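Two structures of isomaltodextranase from Arthrobacter globiformis compared at one contact. The protein hydrolyses (1->6)-alpha-D-glucosidic linkages in polysaccharides such as dextran, releasing successive isomaltose units from the non-reducing chain ends. Structure 1 is PDB 5AWP (chain A, 2.00 Å), residues G485-N490 and D503-G508; structure 2 is PDB 5AWO (chain B, 1.44 Å), residues G485-N490 and D503-G508. Structure 2 is superposed on structure 1 by the backbone atoms of these residues (RMSD 0.61 Å); each is numbered along its deposited sequence.

Structure 1 (5AWP); sequences GGAGFN and DGLQAG. With BGC (beta-D-glucopyranose), chain C; GLC (alpha-D-glucopyranose), chain D.
G488 and D503 form an antiparallel hydrogen-bonded pair, G488 N to D503 O at 2.9 Å and D503 N to G488 O at 2.8 Å, in the hairpin of strands 488-490 and 501-505 within the carbohydrate-binding module, away from the probable catalytic aspartates. The D503 carboxylate takes a bond from N490 ND2 at OD2 (2.8 Å), the amide and carboxylate planes 87° apart. Its OD1 receives two waters, one shared with G486 O, the other with F489 O. A487 CB meets L505 CD2 at 4.3 Å, an apolar contact. Q506 reaches the bound isomaltose with its chain extended beyond CG (chi2 179°): OE1 accepts from GLC O6 and from BGC O4, each at 2.6 Å, and NE2 donates to BGC O3 at 2.9 Å. N602 and H493 also hydrogen-bond GLC, so this is part of a sugar site on the module.

Structure 2 (5AWO); sequences GGAGFN and DGLQAG.
The antiparallel pair G488 and D503 is hydrogen-bonded both ways, G488 N to D503 O at 3.1 Å and D503 N to G488 O at 2.8 Å. The D503 carboxylate takes a bond from N490 ND2 at OD2 (2.8 Å), the amide and carboxylate planes 87° apart. Its OD1 receives two waters, one shared with G486 O, the other with F489 O. A487 CB meets L505 CD2 at 4.1 Å, an apolar contact. Q506 is bent beyond CG (chi2 -68°), which brings NE2 to the carbonyl of the next residue, A507. There NE2 donates to A507 O at 2.8 Å, an almost straight bond (179°), the oxygen in the amide plane of Q506 but NE2 well above the carbonyl plane of A507, within the loop that follows the hairpin.

What differs
Two things differ, with the sequence the same in both: the side chain of Q506(A) is turned in Q506(B), and the sugar is modelled in structure 1 alone. In Q506(A) the chain runs extended to the sugar; in Q506(B) chi2 goes from 179° to -68°, and the CD atoms stand 1.5 Å apart after superposition. The places of CD, OE1 and NE2 of Q506(A) are all left, while CD(B) settles near the place of CG(A). The glutamine touches G504(A) and G504(B) alike.

With the turn, the amide changes partners. In structure 1, OE1 of Q506(A) accepts from both sugar rings and its NE2 donates to BGC O3; in structure 2 neither BGC nor GLC is modelled at that place. Instead NE2 of Q506(B) donates to A507(B) O at 2.8 Å, a bond that structure 1 lacks, since Q506(A) NE2 and A507(A) O are 4.4 Å apart.

Around it, D503(A), L505(A) and their counterparts keep their places, the backbone bonds of G488(A) with D503(A) recur between G488(B) and D503(B), and waters 1 and 2 recur as waters 3 and 4. D503(A) also touches GLC, with its CB 3.8 Å from GLC O4; this sugar contact is absent at D503(B), although the aspartate has not moved.

Structure 1 (5AWP)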
# COMPACT_ATOMS: atom_id res chain seq x y z
N GLY A 485 -8.02 7.23 -11.13
CA GLY A 485 -9.17 7.50 -11.97
C GLY A 485 -9.00 7.23 -13.46
O GLY A 485 -9.74 7.79 -14.26
N GLY A 486 -8.04 6.39 -13.83
CA GLY A 486 -7.81 6.07 -15.24
C GLY A 486 -6.58 6.71 -15.87
O GLY A 486 -6.20 6.35 -16.99
N ALA A 487 -5.96 7.66 -15.19
CA ALA A 487 -4.65 8.12 -15.60
C ALA A 487 -3.72 6.92 -15.62
O ALA A 487 -3.81 6.03 -14.76
CB ALA A 487 -4.13 9.19 -14.66
N GLY A 488 -2.79 6.92 -16.57
CA GLY A 488 -1.84 5.83 -16.66
C GLY A 488 -0.64 6.17 -17.52
O GLY A 488 -0.55 7.23 -18.12
N PHE A 489 0.27 5.22 -17.56
CA PHE A 489 1.51 5.35 -18.29
C PHE A 489 1.33 5.12 -19.77
O PHE A 489 0.63 4.17 -20.19
CB PHE A 489 2.49 4.27 -17.78
CG PHE A 489 3.79 4.26 -18.52
CD1 PHE A 489 4.81 5.12 -18.16
CD2 PHE A 489 3.98 3.39 -19.59
CE1 PHE A 489 6.01 5.11 -18.84
CE2 PHE A 489 5.18 3.37 -20.27
CZ PHE A 489 6.19 4.24 -19.90
N ASN A 490 2.02 5.92 -20.57
CA ASN A 490 2.20 5.59 -21.97
C ASN A 490 3.52 6.17 -22.49
O ASN A 490 4.21 6.92 -21.82
CB ASN A 490 1.00 6.07 -22.81
CG ASN A 490 0.59 5.06 -23.88
OD1 ASN A 490 1.43 4.37 -24.44
ND2 ASN A 490 -0.72 4.97 -24.15
N ASP A 503 -0.98 9.53 -19.66
CA ASP A 503 -2.18 9.80 -20.45
C ASP A 503 -3.45 9.37 -19.69
O ASP A 503 -3.40 9.08 -18.48
CB ASP A 503 -2.08 9.15 -21.85
CG ASP A 503 -2.23 7.65 -21.83
OD1 ASP A 503 -2.40 7.07 -20.74
OD2 ASP A 503 -2.16 7.04 -22.93
N GLY A 504 -4.59 9.39 -20.38
CA GLY A 504 -5.87 9.13 -19.76
C GLY A 504 -6.41 10.34 -19.03
O GLY A 504 -7.41 10.25 -18.32
N LEU A 505 -5.77 11.48 -19.22
CA LEU A 505 -6.25 12.71 -18.65
C LEU A 505 -7.22 13.34 -19.65
O LEU A 505 -6.94 14.37 -20.24
CB LEU A 505 -5.07 13.63 -18.34
CG LEU A 505 -4.14 13.10 -17.25
CD1 LEU A 505 -2.80 13.80 -17.32
CD2 LEU A 505 -4.78 13.27 -15.88
N GLN A 506 -8.36 12.68 -19.83
CA GLN A 506 -9.34 13.01 -20.86
C GLN A 506 -10.74 12.66 -20.33
O GLN A 506 -10.86 11.99 -19.29
CB GLN A 506 -9.06 12.22 -22.14
CG GLN A 506 -9.10 10.71 -21.93
CD GLN A 506 -8.85 9.93 -23.19
OE1 GLN A 506 -8.32 10.44 -24.17
NE2 GLN A 506 -9.22 8.66 -23.17
N ALA A 507 -11.78 13.10 -21.02
CA ALA A 507 -13.15 12.78 -20.61
C ALA A 507 -13.35 11.28 -20.74
O ALA A 507 -12.83 10.65 -21.67
CB ALA A 507 -14.17 13.54 -21.45
N GLY A 508 -14.11 10.71 -19.81
CA GLY A 508 -14.30 9.27 -19.77
C GLY A 508 -15.63 8.82 -19.21
O GLY A 508 -16.33 9.58 -18.55
C2 BGC C . -7.48 5.76 -27.11
C3 BGC C . -8.35 6.79 -26.42
C4 BGC C . -7.87 8.18 -26.81
C5 BGC C . -7.74 8.32 -28.32
C6 BGC C . -7.14 9.64 -28.73
C1 BGC C . -7.55 6.02 -28.59
O1 BGC C . -6.86 4.97 -29.23
O2 BGC C . -7.90 4.42 -26.86
O3 BGC C . -8.28 6.64 -25.01
O4 BGC C . -8.79 9.14 -26.32
O5 BGC C . -6.92 7.28 -28.84
O6 BGC C . -5.80 9.65 -28.24
C1 GLC D . -5.23 10.93 -28.44
C2 GLC D . -3.73 10.81 -28.18
C3 GLC D . -3.48 10.41 -26.73
C4 GLC D . -4.10 11.48 -25.84
C5 GLC D . -5.58 11.65 -26.21
C6 GLC D . -6.24 12.78 -25.45
O2 GLC D . -3.20 9.82 -29.04
O3 GLC D . -2.07 10.31 -26.59
O4 GLC D . -4.00 11.15 -24.47
O5 GLC D . -5.80 11.89 -27.59
O6 GLC D . -7.61 12.50 -25.51
O HOH W 1 -4.42 6.20 -19.11
O HOH W 2 -1.93 4.61 -20.84

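Structure 2 (5AWO)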
# COMPACT_ATOMS: atom_id res chain seq x y z
N GLY B 485 -8.49 7.26 -11.54
CA GLY B 485 -9.61 7.52 -12.45
C GLY B 485 -9.40 7.18 -13.91
O GLY B 485 -10.20 7.60 -14.75
N GLY B 486 -8.36 6.40 -14.22
CA GLY B 486 -8.06 6.01 -15.58
C GLY B 486 -6.78 6.63 -16.12
O GLY B 486 -6.30 6.21 -17.17
N ALA B 487 -6.22 7.62 -15.43
CA ALA B 487 -4.87 8.09 -15.80
C ALA B 487 -3.89 6.94 -15.72
O ALA B 487 -4.01 6.06 -14.84
CB ALA B 487 -4.41 9.20 -14.90
N GLY B 488 -2.89 6.94 -16.61
CA GLY B 488 -1.90 5.87 -16.59
C GLY B 488 -0.68 6.16 -17.40
O GLY B 488 -0.55 7.23 -17.98
N PHE B 489 0.25 5.21 -17.42
CA PHE B 489 1.52 5.38 -18.09
C PHE B 489 1.45 5.20 -19.59
O PHE B 489 0.84 4.25 -20.08
CB PHE B 489 2.50 4.34 -17.56
CG PHE B 489 3.84 4.36 -18.23
CD1 PHE B 489 4.80 5.25 -17.79
CD2 PHE B 489 4.14 3.52 -19.29
CE1 PHE B 489 6.05 5.30 -18.41
CE2 PHE B 489 5.39 3.57 -19.91
CZ PHE B 489 6.34 4.45 -19.44
N ASN B 490 2.15 6.05 -20.34
CA ASN B 490 2.42 5.67 -21.71
C ASN B 490 3.75 6.26 -22.17
O ASN B 490 4.38 7.00 -21.44
CB ASN B 490 1.27 6.10 -22.65
CG ASN B 490 0.99 5.08 -23.73
OD1 ASN B 490 1.90 4.46 -24.25
ND2 ASN B 490 -0.29 4.89 -24.06
N ASP B 503 -0.95 9.49 -19.65
CA ASP B 503 -2.08 9.74 -20.56
C ASP B 503 -3.38 9.33 -19.89
O ASP B 503 -3.44 9.16 -18.65
CB ASP B 503 -1.85 9.06 -21.92
CG ASP B 503 -1.99 7.56 -21.90
OD1 ASP B 503 -2.14 7.01 -20.77
OD2 ASP B 503 -1.93 6.94 -22.98
N GLY B 504 -4.45 9.26 -20.69
CA GLY B 504 -5.77 9.00 -20.17
C GLY B 504 -6.39 10.20 -19.48
O GLY B 504 -7.37 10.05 -18.75
N LEU B 505 -5.82 11.39 -19.69
CA LEU B 505 -6.33 12.60 -19.08
C LEU B 505 -7.28 13.25 -20.09
O LEU B 505 -6.91 14.16 -20.81
CB LEU B 505 -5.20 13.54 -18.66
CG LEU B 505 -4.30 13.00 -17.53
CD1 LEU B 505 -3.02 13.82 -17.42
CD2 LEU B 505 -5.04 13.00 -16.19
N GLN B 506 -8.49 12.70 -20.14
CA GLN B 506 -9.56 13.16 -21.03
C GLN B 506 -10.89 12.87 -20.32
O GLN B 506 -10.90 12.53 -19.13
CB GLN B 506 -9.44 12.51 -22.41
CG GLN B 506 -10.12 11.18 -22.61
CD GLN B 506 -9.47 10.08 -21.81
OE1 GLN B 506 -8.31 9.75 -22.03
NE2 GLN B 506 -10.22 9.49 -20.89
N ALA B 507 -12.02 13.04 -21.00
CA ALA B 507 -13.28 12.72 -20.35
C ALA B 507 -13.24 11.30 -19.78
O ALA B 507 -12.89 10.36 -20.48
CB ALA B 507 -14.44 12.88 -21.33
N GLY B 508 -13.59 11.16 -18.50
CA GLY B 508 -13.61 9.85 -17.85
C GLY B 508 -14.46 8.79 -18.54
O GLY B 508 -15.52 9.11 -19.09
O HOH W 3 -4.44 5.84 -19.45
O HOH W 4 -1.85 4.31 -20.75